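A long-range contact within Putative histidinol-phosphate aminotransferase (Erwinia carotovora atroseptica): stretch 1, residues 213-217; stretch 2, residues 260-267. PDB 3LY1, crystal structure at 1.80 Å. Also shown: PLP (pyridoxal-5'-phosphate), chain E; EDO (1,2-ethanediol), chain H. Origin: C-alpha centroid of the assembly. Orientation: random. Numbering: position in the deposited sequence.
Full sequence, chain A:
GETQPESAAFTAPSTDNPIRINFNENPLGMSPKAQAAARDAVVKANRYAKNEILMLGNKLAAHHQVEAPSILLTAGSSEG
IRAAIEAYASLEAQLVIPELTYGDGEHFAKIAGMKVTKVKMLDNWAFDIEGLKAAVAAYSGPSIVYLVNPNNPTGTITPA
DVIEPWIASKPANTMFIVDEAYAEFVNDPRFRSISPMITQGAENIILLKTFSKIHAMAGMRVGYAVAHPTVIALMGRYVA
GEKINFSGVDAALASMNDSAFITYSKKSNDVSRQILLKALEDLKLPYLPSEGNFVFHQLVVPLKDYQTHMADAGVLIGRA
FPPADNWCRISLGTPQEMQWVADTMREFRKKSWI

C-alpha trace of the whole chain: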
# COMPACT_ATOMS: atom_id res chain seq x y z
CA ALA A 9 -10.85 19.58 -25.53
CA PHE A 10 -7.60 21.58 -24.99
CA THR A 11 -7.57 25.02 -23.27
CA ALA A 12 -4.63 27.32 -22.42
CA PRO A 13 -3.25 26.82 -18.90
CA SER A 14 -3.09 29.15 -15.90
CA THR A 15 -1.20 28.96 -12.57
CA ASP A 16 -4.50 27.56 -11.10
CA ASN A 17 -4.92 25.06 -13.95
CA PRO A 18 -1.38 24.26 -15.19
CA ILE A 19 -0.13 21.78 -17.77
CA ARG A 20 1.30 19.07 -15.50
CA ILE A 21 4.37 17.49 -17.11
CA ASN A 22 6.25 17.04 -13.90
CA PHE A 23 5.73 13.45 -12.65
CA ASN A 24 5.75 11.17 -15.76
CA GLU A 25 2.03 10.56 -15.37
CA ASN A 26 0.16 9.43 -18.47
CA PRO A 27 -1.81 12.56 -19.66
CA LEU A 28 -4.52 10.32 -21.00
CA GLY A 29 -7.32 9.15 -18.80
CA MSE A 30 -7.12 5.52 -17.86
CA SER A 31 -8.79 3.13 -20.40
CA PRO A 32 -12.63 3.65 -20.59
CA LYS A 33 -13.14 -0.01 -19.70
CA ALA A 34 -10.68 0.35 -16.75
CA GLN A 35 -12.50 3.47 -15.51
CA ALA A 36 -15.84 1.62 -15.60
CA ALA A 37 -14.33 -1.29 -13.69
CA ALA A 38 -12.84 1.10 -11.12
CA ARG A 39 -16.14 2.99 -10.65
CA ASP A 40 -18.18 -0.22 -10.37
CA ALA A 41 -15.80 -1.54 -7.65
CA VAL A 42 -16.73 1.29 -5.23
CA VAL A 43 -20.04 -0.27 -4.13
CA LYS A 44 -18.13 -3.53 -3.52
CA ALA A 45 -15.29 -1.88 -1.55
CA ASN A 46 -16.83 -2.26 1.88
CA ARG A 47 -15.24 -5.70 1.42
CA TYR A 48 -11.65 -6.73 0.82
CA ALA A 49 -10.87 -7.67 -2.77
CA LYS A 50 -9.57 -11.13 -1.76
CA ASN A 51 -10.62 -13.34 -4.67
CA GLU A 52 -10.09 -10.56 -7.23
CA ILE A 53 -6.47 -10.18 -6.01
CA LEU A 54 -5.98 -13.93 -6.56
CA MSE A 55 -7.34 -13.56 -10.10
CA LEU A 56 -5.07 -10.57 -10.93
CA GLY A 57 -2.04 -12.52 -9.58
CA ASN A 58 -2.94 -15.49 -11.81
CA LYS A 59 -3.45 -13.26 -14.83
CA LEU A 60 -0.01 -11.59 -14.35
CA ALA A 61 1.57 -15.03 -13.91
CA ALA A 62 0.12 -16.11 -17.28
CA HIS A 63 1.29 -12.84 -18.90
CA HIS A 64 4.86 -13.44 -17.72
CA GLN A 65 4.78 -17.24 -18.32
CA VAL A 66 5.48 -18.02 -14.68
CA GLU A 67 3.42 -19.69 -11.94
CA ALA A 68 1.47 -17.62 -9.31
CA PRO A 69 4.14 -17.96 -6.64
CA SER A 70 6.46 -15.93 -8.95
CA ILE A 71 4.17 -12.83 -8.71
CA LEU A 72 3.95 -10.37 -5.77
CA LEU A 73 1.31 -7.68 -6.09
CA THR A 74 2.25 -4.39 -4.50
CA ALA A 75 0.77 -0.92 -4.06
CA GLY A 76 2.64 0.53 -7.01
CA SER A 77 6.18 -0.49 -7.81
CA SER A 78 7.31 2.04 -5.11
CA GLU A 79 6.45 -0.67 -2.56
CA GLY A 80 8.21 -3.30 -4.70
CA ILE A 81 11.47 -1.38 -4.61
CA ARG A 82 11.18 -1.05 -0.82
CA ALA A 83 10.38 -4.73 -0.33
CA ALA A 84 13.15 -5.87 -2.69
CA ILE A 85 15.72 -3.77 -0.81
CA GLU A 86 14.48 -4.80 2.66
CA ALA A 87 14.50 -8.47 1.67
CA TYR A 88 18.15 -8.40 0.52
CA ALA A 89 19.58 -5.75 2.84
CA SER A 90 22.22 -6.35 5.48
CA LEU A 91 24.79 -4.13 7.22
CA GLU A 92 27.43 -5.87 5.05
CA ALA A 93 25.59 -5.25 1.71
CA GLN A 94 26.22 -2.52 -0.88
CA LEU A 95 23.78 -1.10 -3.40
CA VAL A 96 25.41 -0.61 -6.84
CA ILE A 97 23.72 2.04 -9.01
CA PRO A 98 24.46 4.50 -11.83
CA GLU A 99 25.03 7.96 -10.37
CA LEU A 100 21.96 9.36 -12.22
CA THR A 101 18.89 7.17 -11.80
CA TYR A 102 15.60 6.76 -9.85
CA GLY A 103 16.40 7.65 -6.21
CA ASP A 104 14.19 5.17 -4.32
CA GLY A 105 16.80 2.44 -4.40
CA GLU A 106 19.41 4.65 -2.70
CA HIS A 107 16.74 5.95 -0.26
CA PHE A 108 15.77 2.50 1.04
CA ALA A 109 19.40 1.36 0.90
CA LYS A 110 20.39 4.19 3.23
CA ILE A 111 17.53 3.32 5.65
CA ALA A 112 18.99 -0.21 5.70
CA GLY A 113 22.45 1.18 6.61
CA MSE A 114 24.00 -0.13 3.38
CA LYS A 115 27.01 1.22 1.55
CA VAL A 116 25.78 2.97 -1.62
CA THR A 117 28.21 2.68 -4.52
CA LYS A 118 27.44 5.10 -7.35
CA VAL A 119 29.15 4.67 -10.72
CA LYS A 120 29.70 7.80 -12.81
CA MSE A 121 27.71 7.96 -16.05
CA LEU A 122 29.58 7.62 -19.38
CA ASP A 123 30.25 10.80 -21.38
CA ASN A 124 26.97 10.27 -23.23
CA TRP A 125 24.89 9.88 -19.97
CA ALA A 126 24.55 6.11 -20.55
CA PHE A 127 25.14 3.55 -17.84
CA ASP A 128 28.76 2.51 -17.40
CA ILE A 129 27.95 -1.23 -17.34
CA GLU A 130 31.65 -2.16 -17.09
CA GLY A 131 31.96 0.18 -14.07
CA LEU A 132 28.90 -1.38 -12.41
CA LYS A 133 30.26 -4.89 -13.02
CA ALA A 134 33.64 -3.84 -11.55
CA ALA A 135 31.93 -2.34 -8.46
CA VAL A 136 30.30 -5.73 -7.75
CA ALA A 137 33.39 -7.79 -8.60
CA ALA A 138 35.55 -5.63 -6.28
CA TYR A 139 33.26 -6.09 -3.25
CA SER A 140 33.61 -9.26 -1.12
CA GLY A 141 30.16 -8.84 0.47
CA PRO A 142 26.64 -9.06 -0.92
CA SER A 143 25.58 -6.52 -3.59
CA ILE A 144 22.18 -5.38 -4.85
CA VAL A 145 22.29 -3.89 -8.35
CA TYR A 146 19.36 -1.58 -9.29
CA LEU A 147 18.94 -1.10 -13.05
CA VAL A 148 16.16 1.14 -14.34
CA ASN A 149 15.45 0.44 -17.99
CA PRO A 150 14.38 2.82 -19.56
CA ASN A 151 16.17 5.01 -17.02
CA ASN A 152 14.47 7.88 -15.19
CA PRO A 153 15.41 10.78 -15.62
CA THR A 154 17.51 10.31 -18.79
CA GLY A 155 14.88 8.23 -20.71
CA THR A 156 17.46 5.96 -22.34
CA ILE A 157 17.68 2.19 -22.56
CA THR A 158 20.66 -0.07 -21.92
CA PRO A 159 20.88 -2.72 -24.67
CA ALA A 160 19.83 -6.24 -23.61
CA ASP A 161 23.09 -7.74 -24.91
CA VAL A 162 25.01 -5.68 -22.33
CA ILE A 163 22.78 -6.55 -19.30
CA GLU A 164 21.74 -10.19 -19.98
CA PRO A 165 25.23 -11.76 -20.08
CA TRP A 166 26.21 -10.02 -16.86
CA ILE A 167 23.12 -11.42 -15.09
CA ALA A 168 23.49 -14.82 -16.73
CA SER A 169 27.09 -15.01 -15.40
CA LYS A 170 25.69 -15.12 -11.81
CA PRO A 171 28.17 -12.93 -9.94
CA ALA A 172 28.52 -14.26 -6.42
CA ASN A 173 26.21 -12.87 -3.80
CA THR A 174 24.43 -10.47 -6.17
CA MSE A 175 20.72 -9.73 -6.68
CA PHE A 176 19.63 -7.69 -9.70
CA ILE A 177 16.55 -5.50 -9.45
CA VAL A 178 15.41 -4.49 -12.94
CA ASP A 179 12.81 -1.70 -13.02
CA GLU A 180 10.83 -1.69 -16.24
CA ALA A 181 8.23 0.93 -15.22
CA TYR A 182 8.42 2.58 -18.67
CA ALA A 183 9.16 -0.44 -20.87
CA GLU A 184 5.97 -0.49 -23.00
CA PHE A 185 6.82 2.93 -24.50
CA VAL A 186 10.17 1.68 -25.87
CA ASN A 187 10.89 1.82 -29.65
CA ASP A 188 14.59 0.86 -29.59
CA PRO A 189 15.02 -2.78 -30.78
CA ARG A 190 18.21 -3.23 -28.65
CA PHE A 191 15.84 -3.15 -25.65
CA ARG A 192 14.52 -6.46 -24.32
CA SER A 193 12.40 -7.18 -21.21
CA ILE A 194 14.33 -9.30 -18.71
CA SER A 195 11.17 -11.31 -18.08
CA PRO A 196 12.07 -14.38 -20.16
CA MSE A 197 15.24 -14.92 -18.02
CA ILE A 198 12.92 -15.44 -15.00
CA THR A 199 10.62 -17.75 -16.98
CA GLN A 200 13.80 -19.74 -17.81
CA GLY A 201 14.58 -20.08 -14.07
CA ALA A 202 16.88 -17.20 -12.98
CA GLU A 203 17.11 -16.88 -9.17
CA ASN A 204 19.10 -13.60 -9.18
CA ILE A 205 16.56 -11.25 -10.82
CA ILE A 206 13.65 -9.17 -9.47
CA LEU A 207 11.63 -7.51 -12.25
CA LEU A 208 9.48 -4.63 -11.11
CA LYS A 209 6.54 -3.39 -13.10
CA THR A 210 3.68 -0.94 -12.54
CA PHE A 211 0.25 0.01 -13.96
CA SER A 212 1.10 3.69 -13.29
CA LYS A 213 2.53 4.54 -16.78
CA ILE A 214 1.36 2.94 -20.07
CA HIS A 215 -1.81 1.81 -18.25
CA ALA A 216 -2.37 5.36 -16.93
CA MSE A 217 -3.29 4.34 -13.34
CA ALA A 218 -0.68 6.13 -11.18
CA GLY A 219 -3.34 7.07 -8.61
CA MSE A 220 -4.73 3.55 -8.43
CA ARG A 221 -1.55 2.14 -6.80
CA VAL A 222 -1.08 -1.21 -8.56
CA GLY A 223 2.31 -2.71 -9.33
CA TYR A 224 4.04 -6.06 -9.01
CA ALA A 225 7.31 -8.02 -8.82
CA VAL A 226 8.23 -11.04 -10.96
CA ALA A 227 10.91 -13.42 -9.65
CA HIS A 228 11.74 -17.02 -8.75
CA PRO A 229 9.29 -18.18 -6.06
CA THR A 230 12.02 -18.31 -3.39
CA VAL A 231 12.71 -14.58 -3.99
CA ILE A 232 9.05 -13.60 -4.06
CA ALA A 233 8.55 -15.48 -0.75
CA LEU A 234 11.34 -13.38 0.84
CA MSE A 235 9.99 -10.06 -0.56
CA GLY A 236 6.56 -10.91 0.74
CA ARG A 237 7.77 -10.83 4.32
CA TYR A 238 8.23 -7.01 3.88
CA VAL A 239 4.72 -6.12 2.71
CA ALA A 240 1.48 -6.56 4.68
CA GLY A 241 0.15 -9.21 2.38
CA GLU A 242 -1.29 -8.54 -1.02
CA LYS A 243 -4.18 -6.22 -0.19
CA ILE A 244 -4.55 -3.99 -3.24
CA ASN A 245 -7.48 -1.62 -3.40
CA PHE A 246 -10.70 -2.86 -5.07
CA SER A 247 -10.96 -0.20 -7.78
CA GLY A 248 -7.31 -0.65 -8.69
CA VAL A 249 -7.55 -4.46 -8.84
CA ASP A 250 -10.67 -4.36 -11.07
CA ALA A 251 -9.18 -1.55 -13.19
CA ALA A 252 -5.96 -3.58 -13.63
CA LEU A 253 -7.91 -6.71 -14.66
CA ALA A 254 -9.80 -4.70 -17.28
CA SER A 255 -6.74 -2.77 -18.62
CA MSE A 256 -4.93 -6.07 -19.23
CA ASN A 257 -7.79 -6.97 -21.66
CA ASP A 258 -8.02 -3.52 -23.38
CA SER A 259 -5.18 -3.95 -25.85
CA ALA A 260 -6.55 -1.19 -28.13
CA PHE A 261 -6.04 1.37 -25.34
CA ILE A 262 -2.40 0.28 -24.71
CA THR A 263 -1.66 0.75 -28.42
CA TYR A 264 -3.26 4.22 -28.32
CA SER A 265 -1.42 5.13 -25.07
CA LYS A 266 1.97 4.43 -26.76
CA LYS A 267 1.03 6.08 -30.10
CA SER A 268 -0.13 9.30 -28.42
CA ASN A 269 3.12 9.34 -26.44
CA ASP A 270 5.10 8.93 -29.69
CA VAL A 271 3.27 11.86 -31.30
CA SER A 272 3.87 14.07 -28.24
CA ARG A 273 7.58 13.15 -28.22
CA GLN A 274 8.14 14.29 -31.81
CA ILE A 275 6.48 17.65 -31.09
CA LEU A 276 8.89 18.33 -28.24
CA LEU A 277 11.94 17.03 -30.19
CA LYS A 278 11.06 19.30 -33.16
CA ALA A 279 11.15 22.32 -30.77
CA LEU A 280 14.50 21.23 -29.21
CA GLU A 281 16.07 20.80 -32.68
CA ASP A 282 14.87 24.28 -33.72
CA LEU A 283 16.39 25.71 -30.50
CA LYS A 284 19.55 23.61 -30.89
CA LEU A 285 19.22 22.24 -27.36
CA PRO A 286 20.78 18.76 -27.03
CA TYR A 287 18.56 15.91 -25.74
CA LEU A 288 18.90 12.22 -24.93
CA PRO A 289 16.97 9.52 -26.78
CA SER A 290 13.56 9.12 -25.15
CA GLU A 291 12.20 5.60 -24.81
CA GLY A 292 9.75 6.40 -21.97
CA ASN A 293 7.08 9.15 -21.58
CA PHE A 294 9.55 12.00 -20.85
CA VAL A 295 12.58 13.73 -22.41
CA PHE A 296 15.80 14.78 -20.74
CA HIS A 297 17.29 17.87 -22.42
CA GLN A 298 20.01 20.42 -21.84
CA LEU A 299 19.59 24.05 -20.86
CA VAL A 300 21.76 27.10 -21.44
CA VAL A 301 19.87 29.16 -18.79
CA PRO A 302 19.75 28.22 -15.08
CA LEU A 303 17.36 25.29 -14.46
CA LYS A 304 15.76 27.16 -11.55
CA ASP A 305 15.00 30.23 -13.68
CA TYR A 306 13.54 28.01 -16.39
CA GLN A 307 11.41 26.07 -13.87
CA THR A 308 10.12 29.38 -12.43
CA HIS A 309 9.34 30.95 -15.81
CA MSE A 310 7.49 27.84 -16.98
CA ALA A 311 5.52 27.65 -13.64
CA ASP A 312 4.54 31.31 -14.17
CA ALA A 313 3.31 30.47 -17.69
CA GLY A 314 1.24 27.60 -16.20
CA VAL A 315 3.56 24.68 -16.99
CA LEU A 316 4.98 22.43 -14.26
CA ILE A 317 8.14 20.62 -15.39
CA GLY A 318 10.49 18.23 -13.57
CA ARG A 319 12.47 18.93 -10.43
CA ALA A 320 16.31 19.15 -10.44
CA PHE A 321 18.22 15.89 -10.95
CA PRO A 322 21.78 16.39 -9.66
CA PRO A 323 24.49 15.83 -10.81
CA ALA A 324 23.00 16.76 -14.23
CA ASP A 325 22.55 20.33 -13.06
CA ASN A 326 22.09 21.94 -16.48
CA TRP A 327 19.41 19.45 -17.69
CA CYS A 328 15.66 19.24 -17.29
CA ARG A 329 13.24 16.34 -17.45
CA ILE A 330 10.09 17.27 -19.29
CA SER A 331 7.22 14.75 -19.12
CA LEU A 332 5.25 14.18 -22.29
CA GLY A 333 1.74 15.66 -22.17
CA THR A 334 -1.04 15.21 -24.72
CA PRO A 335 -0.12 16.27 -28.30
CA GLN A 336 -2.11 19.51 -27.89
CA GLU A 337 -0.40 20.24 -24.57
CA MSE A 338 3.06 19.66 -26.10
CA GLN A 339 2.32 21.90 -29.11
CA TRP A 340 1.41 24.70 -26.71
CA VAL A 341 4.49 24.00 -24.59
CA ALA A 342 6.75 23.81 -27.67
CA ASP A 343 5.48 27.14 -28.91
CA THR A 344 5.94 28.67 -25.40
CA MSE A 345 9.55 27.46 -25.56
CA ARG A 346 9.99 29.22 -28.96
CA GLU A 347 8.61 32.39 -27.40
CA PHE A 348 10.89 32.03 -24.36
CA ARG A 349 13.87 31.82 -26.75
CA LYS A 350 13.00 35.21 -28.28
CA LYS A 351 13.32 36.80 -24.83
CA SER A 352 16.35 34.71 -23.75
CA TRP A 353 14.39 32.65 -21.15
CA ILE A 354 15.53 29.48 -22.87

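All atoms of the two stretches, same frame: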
# COMPACT_ATOMS: atom_id res chain seq x y z
N LYS A 213 1.97 3.81 -15.61
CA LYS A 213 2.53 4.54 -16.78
C LYS A 213 1.76 4.23 -18.07
O LYS A 213 0.76 4.89 -18.33
CB LYS A 213 4.03 4.32 -16.89
CG LYS A 213 4.82 4.55 -15.56
CD LYS A 213 4.76 5.96 -15.01
CE LYS A 213 5.44 6.11 -13.66
NZ LYS A 213 5.39 7.52 -13.14
N ILE A 214 2.13 3.22 -18.84
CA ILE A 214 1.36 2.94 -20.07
C ILE A 214 -0.13 2.76 -19.74
O ILE A 214 -1.00 3.25 -20.50
CB ILE A 214 1.91 1.73 -20.89
CG1 ILE A 214 1.27 1.66 -22.28
CG2 ILE A 214 1.69 0.44 -20.17
CD1 ILE A 214 2.11 2.23 -23.37
N HIS A 215 -0.43 2.09 -18.62
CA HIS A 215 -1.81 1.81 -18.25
C HIS A 215 -2.50 3.02 -17.61
O HIS A 215 -3.67 2.97 -17.31
CB HIS A 215 -1.91 0.60 -17.30
CG HIS A 215 -1.63 -0.73 -17.96
ND1 HIS A 215 -2.62 -1.48 -18.55
CD2 HIS A 215 -0.49 -1.44 -18.10
CE1 HIS A 215 -2.10 -2.59 -19.02
NE2 HIS A 215 -0.81 -2.59 -18.77
N ALA A 216 -1.76 4.09 -17.36
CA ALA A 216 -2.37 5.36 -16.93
C ALA A 216 -3.11 5.30 -15.58
O ALA A 216 -4.09 5.99 -15.39
CB ALA A 216 -3.32 5.92 -18.04
N MSE A 217 -2.59 4.53 -14.62
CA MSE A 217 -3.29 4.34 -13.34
C MSE A 217 -2.41 4.68 -12.13
O MSE A 217 -2.54 4.05 -11.07
CB MSE A 217 -3.75 2.88 -13.23
CG MSE A 217 -4.68 2.42 -14.32
SE MSE A 217 -5.08 0.43 -14.33
CE MSE A 217 -5.06 0.23 -12.61
N ALA A 260 -6.39 -2.34 -27.24
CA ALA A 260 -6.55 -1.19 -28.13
C ALA A 260 -6.09 0.09 -27.40
O ALA A 260 -5.39 0.94 -27.98
CB ALA A 260 -8.00 -1.06 -28.57
N PHE A 261 -6.46 0.21 -26.12
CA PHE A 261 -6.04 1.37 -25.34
C PHE A 261 -4.51 1.43 -25.19
O PHE A 261 -3.94 2.50 -25.32
CB PHE A 261 -6.70 1.45 -23.95
CG PHE A 261 -6.16 2.57 -23.12
CD1 PHE A 261 -6.63 3.86 -23.29
CD2 PHE A 261 -5.13 2.35 -22.20
CE1 PHE A 261 -6.11 4.91 -22.52
CE2 PHE A 261 -4.62 3.38 -21.44
CZ PHE A 261 -5.12 4.67 -21.61
N ILE A 262 -3.86 0.30 -24.93
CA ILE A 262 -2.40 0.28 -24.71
C ILE A 262 -1.67 0.77 -25.98
O ILE A 262 -0.78 1.63 -25.95
CB ILE A 262 -1.95 -1.13 -24.27
CG1 ILE A 262 -2.58 -1.44 -22.91
CG2 ILE A 262 -0.42 -1.26 -24.20
CD1 ILE A 262 -2.05 -0.53 -21.74
N THR A 263 -2.15 0.27 -27.11
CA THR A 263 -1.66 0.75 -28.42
C THR A 263 -1.81 2.26 -28.58
O THR A 263 -0.87 2.92 -29.00
CB THR A 263 -2.39 0.02 -29.55
OG1 THR A 263 -2.04 -1.37 -29.46
CG2 THR A 263 -1.99 0.60 -30.93
N TYR A 264 -2.98 2.78 -28.24
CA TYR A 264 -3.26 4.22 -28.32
C TYR A 264 -2.38 5.04 -27.34
O TYR A 264 -1.88 6.12 -27.69
CB TYR A 264 -4.76 4.47 -28.04
CG TYR A 264 -5.14 5.92 -27.83
CD1 TYR A 264 -4.95 6.87 -28.84
CD2 TYR A 264 -5.73 6.33 -26.65
CE1 TYR A 264 -5.30 8.21 -28.65
CE2 TYR A 264 -6.09 7.68 -26.44
CZ TYR A 264 -5.86 8.60 -27.44
OH TYR A 264 -6.22 9.92 -27.22
N SER A 265 -2.24 4.53 -26.12
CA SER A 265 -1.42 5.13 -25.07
C SER A 265 0.03 5.32 -25.57
O SER A 265 0.58 6.38 -25.44
CB SER A 265 -1.50 4.27 -23.79
OG SER A 265 -0.76 4.82 -22.69
N LYS A 266 0.62 4.31 -26.19
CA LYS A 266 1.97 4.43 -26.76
C LYS A 266 2.01 5.42 -27.96
O LYS A 266 2.87 6.31 -28.04
CB LYS A 266 2.48 3.06 -27.24
CG LYS A 266 3.75 3.16 -28.06
CD LYS A 266 4.44 1.85 -28.28
CE LYS A 266 5.84 2.08 -28.80
NZ LYS A 266 5.83 2.86 -30.07
N LYS A 267 1.06 5.26 -28.88
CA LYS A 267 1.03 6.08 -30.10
C LYS A 267 0.92 7.55 -29.77
O LYS A 267 1.66 8.37 -30.34
CB LYS A 267 -0.12 5.65 -31.02
CG LYS A 267 -0.18 6.48 -32.33
CD LYS A 267 -1.39 6.11 -33.22
CE LYS A 267 -1.20 6.52 -34.71
NZ LYS A 267 -0.21 7.66 -34.92
N1 PLP E . 10.19 3.12 -10.94
C2 PLP E . 10.47 4.22 -11.72
C2A PLP E . 11.66 4.17 -12.64
C3 PLP E . 9.66 5.35 -11.60
O3 PLP E . 9.94 6.44 -12.35
C4 PLP E . 8.57 5.34 -10.69
C4A PLP E . 7.61 6.50 -10.64
O4A PLP E . 8.11 7.60 -10.54
C5 PLP E . 8.31 4.21 -9.90
C6 PLP E . 9.16 3.11 -10.04
C5A PLP E . 7.18 4.16 -8.91
O4P PLP E . 5.87 4.29 -9.48
P PLP E . 4.60 3.57 -8.83
O1P PLP E . 4.73 3.44 -7.34
O2P PLP E . 4.59 2.24 -9.54
O3P PLP E . 3.47 4.48 -9.27
C1 EDO H . 1.26 -4.96 -16.59
O1 EDO H . 2.63 -4.73 -16.91
C2 EDO H . 0.76 -6.13 -17.43
O2 EDO H . 0.43 -5.63 -18.72

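How does I214 come to be the centre of this contact? It gives up more surface to the other stretch than any other residue, although its CA-to-CB bond points sideways. The side chain bends back toward the helix of 260-267: CG1 of I214 lies 3.9 Å from CG2 of I262, an apolar contact, and CD1 of I214 reaches to 3.8 Å from the backbone N of K266 and 4.0 Å from its CB. The chi2 of I214, 99°, sits between the usual wells. K266 meets the isoleucine near its base, while the end of the lysine leads away.

What holds the backbone of I214 to the helix? S265 points toward the turn, and its OG donates a hydrogen bond to O of I214, 2.7 Å away. This is the one hydrogen bond between the stretches, and it falls where the backbones run nearest, with the CA atoms of I214 and S265 6.1 Å apart. The type I turn from K213 to A216, closed by a 2.8 Å bond from N of A216 to O of K213, leaves the carbonyl of I214 free to accept it.

What does I262 do besides touching I214? Its CD1 sits over one face of the H215 imidazole, 3.5 Å from the ring centroid and 20° off the normal, a CH-pi contact. H215 starts away from the helix, yet its ring turns back far enough for ND1 to come within 3.4 Å of CD1 of I262. At the ring's edge, NE2 of H215 hydrogen-bonds O2 of the ethanediol at 3.3 Å.

Where does F261 fit? Its ring reaches the turn from one helical residue earlier. CB of A216 lies at the ring edge, 4.2 Å from CZ of F261, while O of I214 approaches CE2 of F261 obliquely at 3.7 Å.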